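Local coordinates for Chains: A (Unidentified, PDB 6ZM9), which cleaves S-adenosyl methionine as a phage-encoded SAM lyase, a reaction that releases S-methyl-5'-thioadenosine, at the proline and 5'-deoxy-5'-methylthioadenosine site. Residues are numbered along the deposited sequence; one frame, centred on the assembly and turned at random. Chains: chain A/B, Chains: A.

The proline and 5'-deoxy-5'-methylthioadenosine site. Residues chain A 16-18, 20-22, 54, 56-58, 69, 71, 104-106, 108; chain B 48-50, 75-77, 79. With PRO (proline), chain C; MTA (5'-deoxy-5'-methylthioadenosine), chain D; NA (sodium ion), chain E.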
loop_
_atom_site.group_PDB
_atom_site.type_symbol
_atom_site.label_atom_id
_atom_site.label_comp_id
_atom_site.label_asym_id
_atom_site.label_seq_id
_atom_site.Cartn_x
_atom_site.Cartn_y
_atom_site.Cartn_z
ATOM N N PHE A 16 9.340 0.467 -6.232
ATOM C CA PHE A 16 8.555 -0.239 -7.233
ATOM C C PHE A 16 9.488 -0.866 -8.255
ATOM O O PHE A 16 10.250 -0.146 -8.921
ATOM C CB PHE A 16 7.598 0.723 -7.909
ATOM C CG PHE A 16 6.568 1.307 -6.989
ATOM C CD1 PHE A 16 6.828 2.439 -6.235
ATOM C CD2 PHE A 16 5.333 0.708 -6.874
ATOM C CE1 PHE A 16 5.853 2.979 -5.393
ATOM C CE2 PHE A 16 4.337 1.249 -6.047
ATOM C CZ PHE A 16 4.591 2.379 -5.313
ATOM N N VAL A 17 9.404 -2.197 -8.393
ATOM C CA VAL A 17 10.273 -2.980 -9.274
ATOM C C VAL A 17 9.398 -3.851 -10.167
ATOM O O VAL A 17 8.647 -4.691 -9.657
ATOM C CB VAL A 17 11.228 -3.904 -8.489
ATOM C CG1 VAL A 17 12.234 -4.549 -9.448
ATOM C CG2 VAL A 17 11.954 -3.181 -7.368
ATOM N N GLY A 18 9.531 -3.697 -11.480
ATOM C CA GLY A 18 8.833 -4.554 -12.408
ATOM C C GLY A 18 9.515 -5.894 -12.635
ATOM O O GLY A 18 10.700 -6.092 -12.346
ATOM N N ASN A 20 8.812 -7.766 -15.720
ATOM C CA ASN A 20 9.039 -7.979 -17.136
ATOM C C ASN A 20 10.405 -7.423 -17.509
ATOM O O ASN A 20 10.882 -6.454 -16.909
ATOM C CB ASN A 20 8.050 -7.165 -17.974
ATOM C CG ASN A 20 6.823 -7.943 -18.403
ATOM O OD1 ASN A 20 6.342 -8.834 -17.702
ATOM N ND2 ASN A 20 6.264 -7.554 -19.547
ATOM N N VAL A 21 10.995 -7.993 -18.551
ATOM C CA VAL A 21 12.095 -7.372 -19.286
ATOM C C VAL A 21 11.505 -7.008 -20.642
ATOM O O VAL A 21 11.171 -7.897 -21.438
ATOM C CB VAL A 21 13.308 -8.299 -19.397
ATOM C CG1 VAL A 21 14.376 -7.611 -20.217
ATOM C CG2 VAL A 21 13.829 -8.670 -17.997
ATOM N N GLY A 22 11.268 -5.721 -20.859
ATOM C CA GLY A 22 10.509 -5.317 -22.034
ATOM C C GLY A 22 9.121 -5.929 -21.993
ATOM O O GLY A 22 8.408 -5.823 -20.991
ATOM N N GLN A 54 1.849 -6.935 -7.414
ATOM C CA GLN A 54 1.011 -5.968 -8.092
ATOM C C GLN A 54 0.931 -6.314 -9.565
ATOM O O GLN A 54 1.756 -7.064 -10.098
ATOM C CB GLN A 54 1.607 -4.554 -8.082
ATOM C CG GLN A 54 2.111 -4.111 -6.764
ATOM C CD GLN A 54 2.540 -2.665 -6.768
ATOM O OE1 GLN A 54 2.101 -1.880 -5.936
ATOM N NE2 GLN A 54 3.445 -2.317 -7.672
ATOM N N GLY A 56 1.309 -3.881 -12.847
ATOM C CA GLY A 56 1.830 -2.559 -13.116
ATOM C C GLY A 56 1.700 -2.216 -14.583
ATOM O O GLY A 56 1.752 -3.077 -15.460
ATOM N N VAL A 57 1.556 -0.918 -14.836
ATOM C CA VAL A 57 1.493 -0.361 -16.180
ATOM C C VAL A 57 2.582 0.696 -16.273
ATOM O O VAL A 57 2.673 1.576 -15.405
ATOM C CB VAL A 57 0.108 0.247 -16.455
ATOM C CG1 VAL A 57 0.058 0.952 -17.788
ATOM C CG2 VAL A 57 -0.961 -0.833 -16.375
ATOM N N TYR A 58 3.406 0.604 -17.319
ATOM C CA TYR A 58 4.540 1.486 -17.529
ATOM C C TYR A 58 4.702 1.804 -19.006
ATOM O O TYR A 58 4.620 0.915 -19.853
ATOM C CB TYR A 58 5.799 0.805 -17.037
ATOM C CG TYR A 58 7.102 1.523 -17.303
ATOM C CD1 TYR A 58 7.495 2.589 -16.508
ATOM C CD2 TYR A 58 7.933 1.134 -18.331
ATOM C CE1 TYR A 58 8.710 3.244 -16.721
ATOM C CE2 TYR A 58 9.153 1.771 -18.545
ATOM C CZ TYR A 58 9.524 2.840 -17.744
ATOM O OH TYR A 58 10.730 3.491 -17.940
ATOM N N GLU A 69 2.570 -5.579 -16.640
ATOM C CA GLU A 69 3.465 -6.586 -16.096
ATOM C C GLU A 69 3.059 -6.908 -14.664
ATOM O O GLU A 69 2.276 -6.197 -14.035
ATOM C CB GLU A 69 4.924 -6.082 -16.092
ATOM C CG GLU A 69 5.115 -4.796 -15.274
ATOM C CD GLU A 69 6.554 -4.282 -15.236
ATOM O OE1 GLU A 69 7.474 -4.943 -15.769
ATOM O OE2 GLU A 69 6.763 -3.196 -14.657
ATOM N N SER A 71 4.559 -6.738 -10.945
ATOM C CA SER A 71 5.568 -5.917 -10.303
ATOM C C SER A 71 5.492 -6.117 -8.795
ATOM O O SER A 71 4.629 -6.830 -8.278
ATOM C CB SER A 71 5.442 -4.440 -10.680
ATOM O OG SER A 71 4.219 -3.909 -10.220
ATOM N N GLN A 104 16.107 -3.734 -15.402
ATOM C CA GLN A 104 14.978 -2.826 -15.563
ATOM C C GLN A 104 15.366 -1.486 -16.174
ATOM O O GLN A 104 16.446 -0.951 -15.929
ATOM C CB GLN A 104 14.324 -2.563 -14.202
ATOM C CG GLN A 104 13.734 -3.808 -13.585
ATOM C CD GLN A 104 12.574 -4.308 -14.394
ATOM O OE1 GLN A 104 11.543 -3.643 -14.487
ATOM N NE2 GLN A 104 12.731 -5.473 -14.999
ATOM N N GLU A 105 14.424 -0.913 -16.925
ATOM C CA GLU A 105 14.613 0.429 -17.460
ATOM C C GLU A 105 14.526 1.474 -16.357
ATOM O O GLU A 105 15.279 2.456 -16.363
ATOM C CB GLU A 105 13.592 0.761 -18.546
ATOM C CG GLU A 105 13.932 2.082 -19.220
ATOM C CD GLU A 105 12.943 2.508 -20.276
ATOM O OE1 GLU A 105 11.740 2.645 -19.977
ATOM O OE2 GLU A 105 13.391 2.733 -21.411
ATOM N N SER A 106 13.601 1.293 -15.416
ATOM C CA SER A 106 13.322 2.273 -14.372
ATOM C C SER A 106 12.877 1.560 -13.104
ATOM O O SER A 106 12.078 0.621 -13.188
ATOM C CB SER A 106 12.150 3.145 -14.844
ATOM O OG SER A 106 11.836 4.186 -13.938
ATOM N N ILE A 108 11.265 2.987 -9.294
ATOM C CA ILE A 108 10.811 4.176 -8.571
ATOM C C ILE A 108 11.058 3.990 -7.082
ATOM O O ILE A 108 10.715 2.946 -6.513
ATOM C CB ILE A 108 9.322 4.474 -8.839
ATOM C CG1 ILE A 108 9.110 4.814 -10.309
ATOM C CG2 ILE A 108 8.841 5.593 -7.915
ATOM C CD1 ILE A 108 7.642 4.846 -10.714
ATOM N N ASP B 48 0.399 5.128 -16.587
ATOM C CA ASP B 48 1.267 4.403 -15.672
ATOM C C ASP B 48 0.728 4.426 -14.247
ATOM O O ASP B 48 0.333 5.476 -13.721
ATOM C CB ASP B 48 2.666 5.045 -15.717
ATOM C CG ASP B 48 3.300 5.028 -17.113
ATOM O OD1 ASP B 48 2.572 5.014 -18.130
ATOM O OD2 ASP B 48 4.557 5.031 -17.168
ATOM N N ALA B 49 0.726 3.253 -13.612
ATOM C CA ALA B 49 0.084 3.073 -12.315
ATOM C C ALA B 49 0.401 1.678 -11.790
ATOM O O ALA B 49 0.917 0.827 -12.521
ATOM C CB ALA B 49 -1.432 3.239 -12.435
ATOM N N SER B 50 0.053 1.452 -10.525
ATOM C CA SER B 50 0.158 0.155 -9.875
ATOM C C SER B 50 -1.229 -0.276 -9.413
ATOM O O SER B 50 -2.038 0.562 -9.001
ATOM C CB SER B 50 1.080 0.211 -8.660
ATOM O OG SER B 50 2.423 0.455 -9.078
ATOM N N ILE B 75 -2.796 2.678 -7.372
ATOM C CA ILE B 75 -1.826 3.638 -6.845
ATOM C C ILE B 75 -1.276 4.419 -8.031
ATOM O O ILE B 75 -0.688 3.830 -8.947
ATOM C CB ILE B 75 -0.690 2.941 -6.080
ATOM C CG1 ILE B 75 -1.258 2.100 -4.939
ATOM C CG2 ILE B 75 0.319 3.961 -5.576
ATOM C CD1 ILE B 75 -0.251 1.146 -4.305
ATOM N N ILE B 76 -1.425 5.746 -8.000
ATOM C CA ILE B 76 -0.996 6.609 -9.096
ATOM C C ILE B 76 -0.039 7.646 -8.537
ATOM O O ILE B 76 -0.429 8.455 -7.689
ATOM C CB ILE B 76 -2.186 7.320 -9.762
ATOM C CG1 ILE B 76 -3.109 6.315 -10.440
ATOM C CG2 ILE B 76 -1.674 8.348 -10.776
ATOM C CD1 ILE B 76 -4.446 6.895 -10.849
ATOM N N ILE B 77 1.201 7.638 -9.012
ATOM C CA ILE B 77 2.151 8.710 -8.745
ATOM C C ILE B 77 2.216 9.586 -9.992
ATOM O O ILE B 77 2.431 9.077 -11.095
ATOM C CB ILE B 77 3.539 8.143 -8.387
ATOM C CG1 ILE B 77 3.445 7.228 -7.158
ATOM C CG2 ILE B 77 4.526 9.302 -8.201
ATOM C CD1 ILE B 77 4.682 6.463 -6.898
ATOM N N LEU B 79 3.819 11.496 -12.652
ATOM C CA LEU B 79 5.143 11.680 -13.229
ATOM C C LEU B 79 5.192 12.799 -14.266
ATOM O O LEU B 79 6.252 13.016 -14.861
ATOM C CB LEU B 79 5.634 10.369 -13.885
ATOM C CG LEU B 79 5.663 9.134 -12.990
ATOM C CD1 LEU B 79 6.229 7.884 -13.642
ATOM C CD2 LEU B 79 6.469 9.391 -11.734
HETATM N N PRO C . 9.626 -3.554 -16.373
HETATM C CA PRO C . 9.859 -3.432 -17.812
HETATM C C PRO C . 11.305 -3.140 -18.170
HETATM O O PRO C . 11.769 -3.505 -19.259
HETATM C CB PRO C . 9.001 -2.225 -18.185
HETATM C CG PRO C . 8.866 -1.458 -16.853
HETATM C CD PRO C . 9.476 -2.229 -15.757
HETATM O OXT PRO C . 12.018 -2.510 -17.390
HETATM C CS MTA D . 8.889 1.902 -12.866
HETATM S "S5'" MTA D . 8.156 0.570 -13.760
HETATM C "C5'" MTA D . 7.939 -0.644 -12.447
HETATM C "C4'" MTA D . 6.602 -0.607 -11.734
HETATM O "O4'" MTA D . 6.424 0.689 -11.139
HETATM C "C2'" MTA D . 4.272 -0.207 -11.696
HETATM O "O2'" MTA D . 3.892 -1.185 -10.742
HETATM C "C3'" MTA D . 5.354 -0.820 -12.589
HETATM O "O3'" MTA D . 5.113 -2.182 -12.901
HETATM C "C1'" MTA D . 5.031 0.947 -11.024
HETATM N N9 MTA D . 4.746 2.246 -11.616
HETATM C C8 MTA D . 5.320 2.831 -12.716
HETATM N N7 MTA D . 4.920 4.060 -12.945
HETATM C C5 MTA D . 4.009 4.302 -11.924
HETATM C C6 MTA D . 3.282 5.448 -11.549
HETATM N N6 MTA D . 3.354 6.627 -12.183
HETATM N N1 MTA D . 2.500 5.360 -10.444
HETATM C C2 MTA D . 2.465 4.205 -9.769
HETATM N N3 MTA D . 3.120 3.074 -10.014
HETATM C C4 MTA D . 3.884 3.183 -11.112
HETATM NA NA NA E . 6.060 5.467 -14.977
HETATM O O HOH W 1 8.341 6.816 -15.716
HETATM O O HOH W 2 11.256 -0.124 -15.840
#
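The pocket is the active site of the SAM lyase, between chains A and B of the deposited trimer. MTA, the thioether product of SAM cleavage, is almost wholly buried. The partly occupied proline lies beyond its sulfur, probably where the amino-acid part of the substrate would sit; it may come from purification or crystallisation.

Hydrogen bonds read the adenine edge. The backbone N of B:Ile77 donates to MTA N1 at 3.0 Å, and the 6-amino N6 donates to B:Ile77 O along a lone pair of that carbonyl. B:Ser50 OG gives its hydrogen to N3 and also bonds the ribose 2'-hydroxyl O2'. A:Ser71 OG meets MTA O2' at 2.8 Å, and is itself held by A:Gln54 NE2, nearly in the amide plane.

A:Glu69 links both ligands. Its CG takes the crowded position between backbone N and carbonyl carbon (chi1 59°), and the chain then runs extended. A:Glu69 OE2 accepts from the ribose hydroxyl MTA O3' at 2.6 Å on its anti lone pair. A:Glu69 OE1 accepts from PRO N at 2.6 Å on its syn lone pair. A:Asn20 N meets OE1 from above the carboxylate plane and helps fix it. This carboxylate may favour a positive charge on the proline nitrogen.

A:Gln104, bent at chi2 (-66°), brings A:Gln104 OE1 to 2.7 Å from PRO N, a likely hydrogen bond. Backbone N atoms grip the proline carboxylate: A:Gly22 N holds O, and A:Glu105 N holds PRO OXT at 2.9 Å, almost straight at 174°.

Apolar groups sandwich the adenine. B:Ala49 CA lies over the six-membered ring, and A:Ile108 CD1 over the five-membered ring. A:Tyr58 CD1 touches MTA S5' at 3.5 Å.

A poorly ordered sodium ion is bound by adenine N7, B:Asp48 OD2 and a water.

Strands 11-18, 49-59, 66-77 and 106-113 of chain A line the pocket, and strands 49-59 and 66-77 of chain B close its adenine end.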